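Local structure of antigen TpF1 (Treponema pallidum, 2FJC) at residues V27-I30 with K31-Y35; P77-M80 with A81-L84. The protein binds ferric iron as a Dps-family mini-ferritin and may also play a structural role in the outer membrane. All coordinates share one frame; numbering follows the deposited sequence.

Interaction 1 of 2, residues V27-I30 with K31-Y35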
loop_
_atom_site.group_PDB
_atom_site.type_symbol
_atom_site.label_atom_id
_atom_site.label_comp_id
_atom_site.label_asym_id
_atom_site.label_seq_id
_atom_site.Cartn_x
_atom_site.Cartn_y
_atom_site.Cartn_z
ATOM N N VAL B 27 31.367 -13.505 -7.555
ATOM C CA VAL B 27 31.478 -14.372 -8.715
ATOM C C VAL B 27 30.142 -15.059 -9.015
ATOM O O VAL B 27 29.726 -15.145 -10.165
ATOM C CB VAL B 27 32.582 -15.439 -8.497
ATOM C CG1 VAL B 27 32.540 -16.466 -9.605
ATOM C CG2 VAL B 27 33.956 -14.766 -8.476
ATOM N N LEU B 28 29.467 -15.534 -7.975
ATOM C CA LEU B 28 28.190 -16.210 -8.145
ATOM C C LEU B 28 27.151 -15.268 -8.739
ATOM O O LEU B 28 26.320 -15.674 -9.553
ATOM C CB LEU B 28 27.672 -16.703 -6.804
ATOM C CG LEU B 28 27.061 -18.094 -6.769
ATOM C CD1 LEU B 28 26.199 -18.187 -5.534
ATOM C CD2 LEU B 28 26.257 -18.374 -8.023
ATOM N N TYR B 29 27.195 -14.014 -8.304
ATOM C CA TYR B 29 26.269 -12.999 -8.763
ATOM C C TYR B 29 26.246 -12.925 -10.280
ATOM O O TYR B 29 25.182 -12.922 -10.903
ATOM C CB TYR B 29 26.658 -11.636 -8.199
ATOM C CG TYR B 29 25.730 -10.519 -8.617
ATOM C CD1 TYR B 29 24.414 -10.469 -8.159
ATOM C CD2 TYR B 29 26.170 -9.506 -9.468
ATOM C CE1 TYR B 29 23.557 -9.433 -8.536
ATOM C CE2 TYR B 29 25.324 -8.463 -9.854
ATOM C CZ TYR B 29 24.020 -8.432 -9.387
ATOM O OH TYR B 29 23.187 -7.407 -9.776
ATOM N N ILE B 30 27.426 -12.867 -10.876
ATOM C CA ILE B 30 27.521 -12.786 -12.311
ATOM C C ILE B 30 27.245 -14.130 -12.976
ATOM O O ILE B 30 26.661 -14.187 -14.060
ATOM C CB ILE B 30 28.888 -12.223 -12.705
ATOM C CG1 ILE B 30 28.896 -10.732 -12.360
ATOM C CG2 ILE B 30 29.164 -12.447 -14.190
ATOM C CD1 ILE B 30 30.216 -10.070 -12.593
ATOM N N LYS B 31 27.632 -15.209 -12.308
ATOM C CA LYS B 31 27.411 -16.539 -12.837
ATOM C C LYS B 31 25.911 -16.767 -12.963
ATOM O O LYS B 31 25.437 -17.343 -13.941
ATOM C CB LYS B 31 28.041 -17.567 -11.896
ATOM C CG LYS B 31 28.165 -18.969 -12.449
ATOM C CD LYS B 31 29.065 -19.813 -11.539
ATOM C CE LYS B 31 29.179 -21.244 -12.037
ATOM N NZ LYS B 31 30.042 -22.062 -11.156
ATOM N N LEU B 32 25.160 -16.305 -11.970
ATOM C CA LEU B 32 23.715 -16.472 -11.980
ATOM C C LEU B 32 23.094 -15.692 -13.135
ATOM O O LEU B 32 22.079 -16.106 -13.693
ATOM C CB LEU B 32 23.118 -16.018 -10.647
ATOM C CG LEU B 32 23.389 -16.968 -9.481
ATOM C CD1 LEU B 32 22.997 -16.307 -8.169
ATOM C CD2 LEU B 32 22.615 -18.263 -9.699
ATOM N N HIS B 33 23.691 -14.561 -13.494
ATOM C CA HIS B 33 23.162 -13.796 -14.611
ATOM C C HIS B 33 23.391 -14.611 -15.871
ATOM O O HIS B 33 22.539 -14.649 -16.758
ATOM C CB HIS B 33 23.850 -12.434 -14.753
ATOM C CG HIS B 33 23.281 -11.374 -13.863
ATOM N ND1 HIS B 33 23.527 -11.321 -12.507
ATOM C CD2 HIS B 33 22.462 -10.327 -14.136
ATOM C CE1 HIS B 33 22.885 -10.290 -11.985
ATOM N NE2 HIS B 33 22.230 -9.671 -12.953
ATOM N N ASN B 34 24.543 -15.268 -15.942
ATOM C CA ASN B 34 24.869 -16.090 -17.091
ATOM C C ASN B 34 23.731 -17.087 -17.324
ATOM O O ASN B 34 23.181 -17.149 -18.416
ATOM C CB ASN B 34 26.176 -16.838 -16.846
ATOM C CG ASN B 34 26.728 -17.466 -18.105
ATOM O OD1 ASN B 34 26.009 -18.118 -18.848
ATOM N ND2 ASN B 34 28.013 -17.279 -18.342
ATOM N N TYR B 35 23.367 -17.858 -16.302
ATOM C CA TYR B 35 22.283 -18.822 -16.459
ATOM C C TYR B 35 20.973 -18.108 -16.737
ATOM O O TYR B 35 20.169 -18.549 -17.555
ATOM C CB TYR B 35 22.139 -19.683 -15.206
ATOM C CG TYR B 35 23.406 -20.424 -14.857
ATOM C CD1 TYR B 35 24.160 -21.052 -15.850
ATOM C CD2 TYR B 35 23.858 -20.494 -13.538
ATOM C CE1 TYR B 35 25.322 -21.718 -15.545
ATOM C CE2 TYR B 35 25.026 -21.170 -13.221
ATOM C CZ TYR B 35 25.758 -21.779 -14.230
ATOM O OH TYR B 35 26.935 -22.431 -13.916
#

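Interaction 2 of 2, residues P77-M80 with A81-L84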
loop_
_atom_site.group_PDB
_atom_site.type_symbol
_atom_site.label_atom_id
_atom_site.label_comp_id
_atom_site.label_asym_id
_atom_site.label_seq_id
_atom_site.Cartn_x
_atom_site.Cartn_y
_atom_site.Cartn_z
ATOM N N PRO B 77 37.171 -6.690 -0.209
ATOM C CA PRO B 77 37.733 -6.818 -1.553
ATOM C C PRO B 77 36.686 -6.163 -2.449
ATOM O O PRO B 77 35.499 -6.460 -2.340
ATOM C CB PRO B 77 37.838 -8.330 -1.745
ATOM C CG PRO B 77 36.775 -8.877 -0.850
ATOM C CD PRO B 77 36.888 -8.009 0.378
ATOM N N ALA B 78 37.114 -5.249 -3.310
ATOM C CA ALA B 78 36.160 -4.542 -4.148
ATOM C C ALA B 78 36.575 -4.352 -5.595
ATOM O O ALA B 78 36.623 -3.230 -6.090
ATOM C CB ALA B 78 35.847 -3.198 -3.512
ATOM N N SER B 79 36.879 -5.456 -6.266
ATOM C CA SER B 79 37.257 -5.427 -7.672
ATOM C C SER B 79 37.154 -6.840 -8.192
ATOM O O SER B 79 37.314 -7.805 -7.436
ATOM C CB SER B 79 38.683 -4.888 -7.852
ATOM O OG SER B 79 39.647 -5.806 -7.382
ATOM N N MET B 80 36.857 -6.973 -9.471
ATOM C CA MET B 80 36.748 -8.295 -10.064
ATOM C C MET B 80 38.105 -8.992 -10.028
ATOM O O MET B 80 38.185 -10.217 -9.860
ATOM C CB MET B 80 36.233 -8.174 -11.494
ATOM C CG MET B 80 34.817 -7.656 -11.551
ATOM S SD MET B 80 34.213 -7.583 -13.214
ATOM C CE MET B 80 32.530 -7.054 -12.986
ATOM N N ALA B 81 39.172 -8.212 -10.174
ATOM C CA ALA B 81 40.516 -8.780 -10.130
ATOM C C ALA B 81 40.724 -9.512 -8.795
ATOM O O ALA B 81 41.180 -10.651 -8.773
ATOM C CB ALA B 81 41.569 -7.683 -10.307
ATOM N N GLU B 82 40.376 -8.860 -7.689
ATOM C CA GLU B 82 40.527 -9.478 -6.375
ATOM C C GLU B 82 39.599 -10.673 -6.226
ATOM O O GLU B 82 39.993 -11.697 -5.682
ATOM C CB GLU B 82 40.214 -8.479 -5.260
ATOM C CG GLU B 82 41.055 -7.222 -5.281
ATOM C CD GLU B 82 40.617 -6.227 -4.226
ATOM O OE1 GLU B 82 40.970 -6.411 -3.038
ATOM O OE2 GLU B 82 39.903 -5.267 -4.585
ATOM N N TYR B 83 38.363 -10.539 -6.698
ATOM C CA TYR B 83 37.408 -11.632 -6.590
ATOM C C TYR B 83 37.896 -12.874 -7.314
ATOM O O TYR B 83 37.838 -13.976 -6.776
ATOM C CB TYR B 83 36.040 -11.213 -7.133
ATOM C CG TYR B 83 35.396 -10.090 -6.349
ATOM C CD1 TYR B 83 35.718 -9.871 -4.999
ATOM C CD2 TYR B 83 34.466 -9.244 -6.948
ATOM C CE1 TYR B 83 35.133 -8.841 -4.279
ATOM C CE2 TYR B 83 33.873 -8.208 -6.231
ATOM C CZ TYR B 83 34.210 -8.009 -4.901
ATOM O OH TYR B 83 33.630 -6.975 -4.208
ATOM N N LEU B 84 38.383 -12.699 -8.537
ATOM C CA LEU B 84 38.885 -13.835 -9.300
ATOM C C LEU B 84 40.081 -14.462 -8.599
ATOM O O LEU B 84 40.318 -15.665 -8.723
ATOM C CB LEU B 84 39.284 -13.408 -10.714
ATOM C CG LEU B 84 38.104 -13.082 -11.634
ATOM C CD1 LEU B 84 38.608 -12.693 -13.010
ATOM C CD2 LEU B 84 37.184 -14.286 -11.724
#

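Interaction 1 of 2, residues V27-I30 with K31-Y35
Tyr29 and His33, an aromatic i/i+4 pair, meet on one turn of helix 8-38, the first helix of the ferritin-like four-helix bundle, where it lies against a second subunit. The imidazole sets its edge toward the phenol face, with the planes at 65°, and His33 CE1 lies 3.4 Å from Tyr29 CZ, off the ring centre. With CG beside its own backbone N (chi1 -83°), His33 folds back along the helix, and ND1 donates to Tyr29 O at 2.8 Å. That oxygen lies in the imidazole plane and the bond is nearly straight, which fixes the rotation of the ring; His33 N reaches the same carbonyl only weakly. Histidine suits the place because its ring can both donate and stack. Its side chain also packs on Asp63, an iron-site residue, of the second subunit and lies about 6 Å from a bound iron. Tyr29 OH is hydrogen-bonded to Thr59 of that subunit. Around the helix, the branched apolar chains of Leu28 and Leu32 pack inside the bundle, Leu28 on helices 44-71 and 99-127 and Leu32 on helix 44-71; Leu28 CD2 sits 3.5 Å from Leu32 CG.

Interaction 2 of 2, residues P77-M80 with A81-L84
Tyr83 and Glu82 turn back from the first turn of helix 80-86 onto Pro77, Ala78 and Ser79 of the loop that leads into it, making an N-terminal capping arrangement in the short helix that Dps proteins carry between the second and third bundle helices. The tyrosine ring packs against the loop: Ser79 O stands over one face, toward the rim and 3.2 Å from Tyr83 CG, while the pyrrolidine of Pro77 crosses at about a right angle, with Pro77 CB 3.7 Å from Tyr83 CE1. CG beside the backbone N (chi1 -64°) directs the phenol toward the preceding loop, where Tyr83 OH donates to Pro77 O at 2.7 Å. Tyrosine fits because it combines an apolar ring, whose edge meets the proline while its face takes Ser79 O, with a hydroxyl that reaches the Pro77 carbonyl. Glu82 reaches back to the loop. Its extended chain carries OE2 to Ala78 N at 3.1 Å, the N-H arriving from above the carboxylate plane, 54° out of it. Glu82, three residues after the N-cap, thus takes the amide of the residue before it, so this is not a capping box. OE1 of the same carboxylate forms a salt bridge with Lys95 of the second subunit, whose Glu91 accepts from the amides of Met80 and Ala81. Ser79 is the N-cap, a small hydroxyl residue able to receive Glu82 N, but the position of its OG is less certain, so that bond and its link to Glu82 OE2 are doubtful. Regular helical bonding starts at once: Tyr83 N donates to Ser79 O at 3.0 Å. One residue on, Leu84 N meets Met80 O at 2.8 Å in an almost straight bond.

Interaction 1 comes first along the chain, on helix 8-38, and interaction 2 follows after helix 44-71, at the start of the short helix 80-86; their centres are 15 Å apart. Within one subunit they touch through apolar packing, Ile30 CD1 lying 3.8 Å from Met80 CE, so the short helix rests on the outside of the first bundle helix. Both also face the second subunit, and there the two regions meet again: Asn34 ND2 is hydrogen-bonded to Ala78 O of the neighbouring subunit, and Ile30 packs on its Tyr83. The capped short helix contributes to the subunit contact, at the interface beside which the iron is bound.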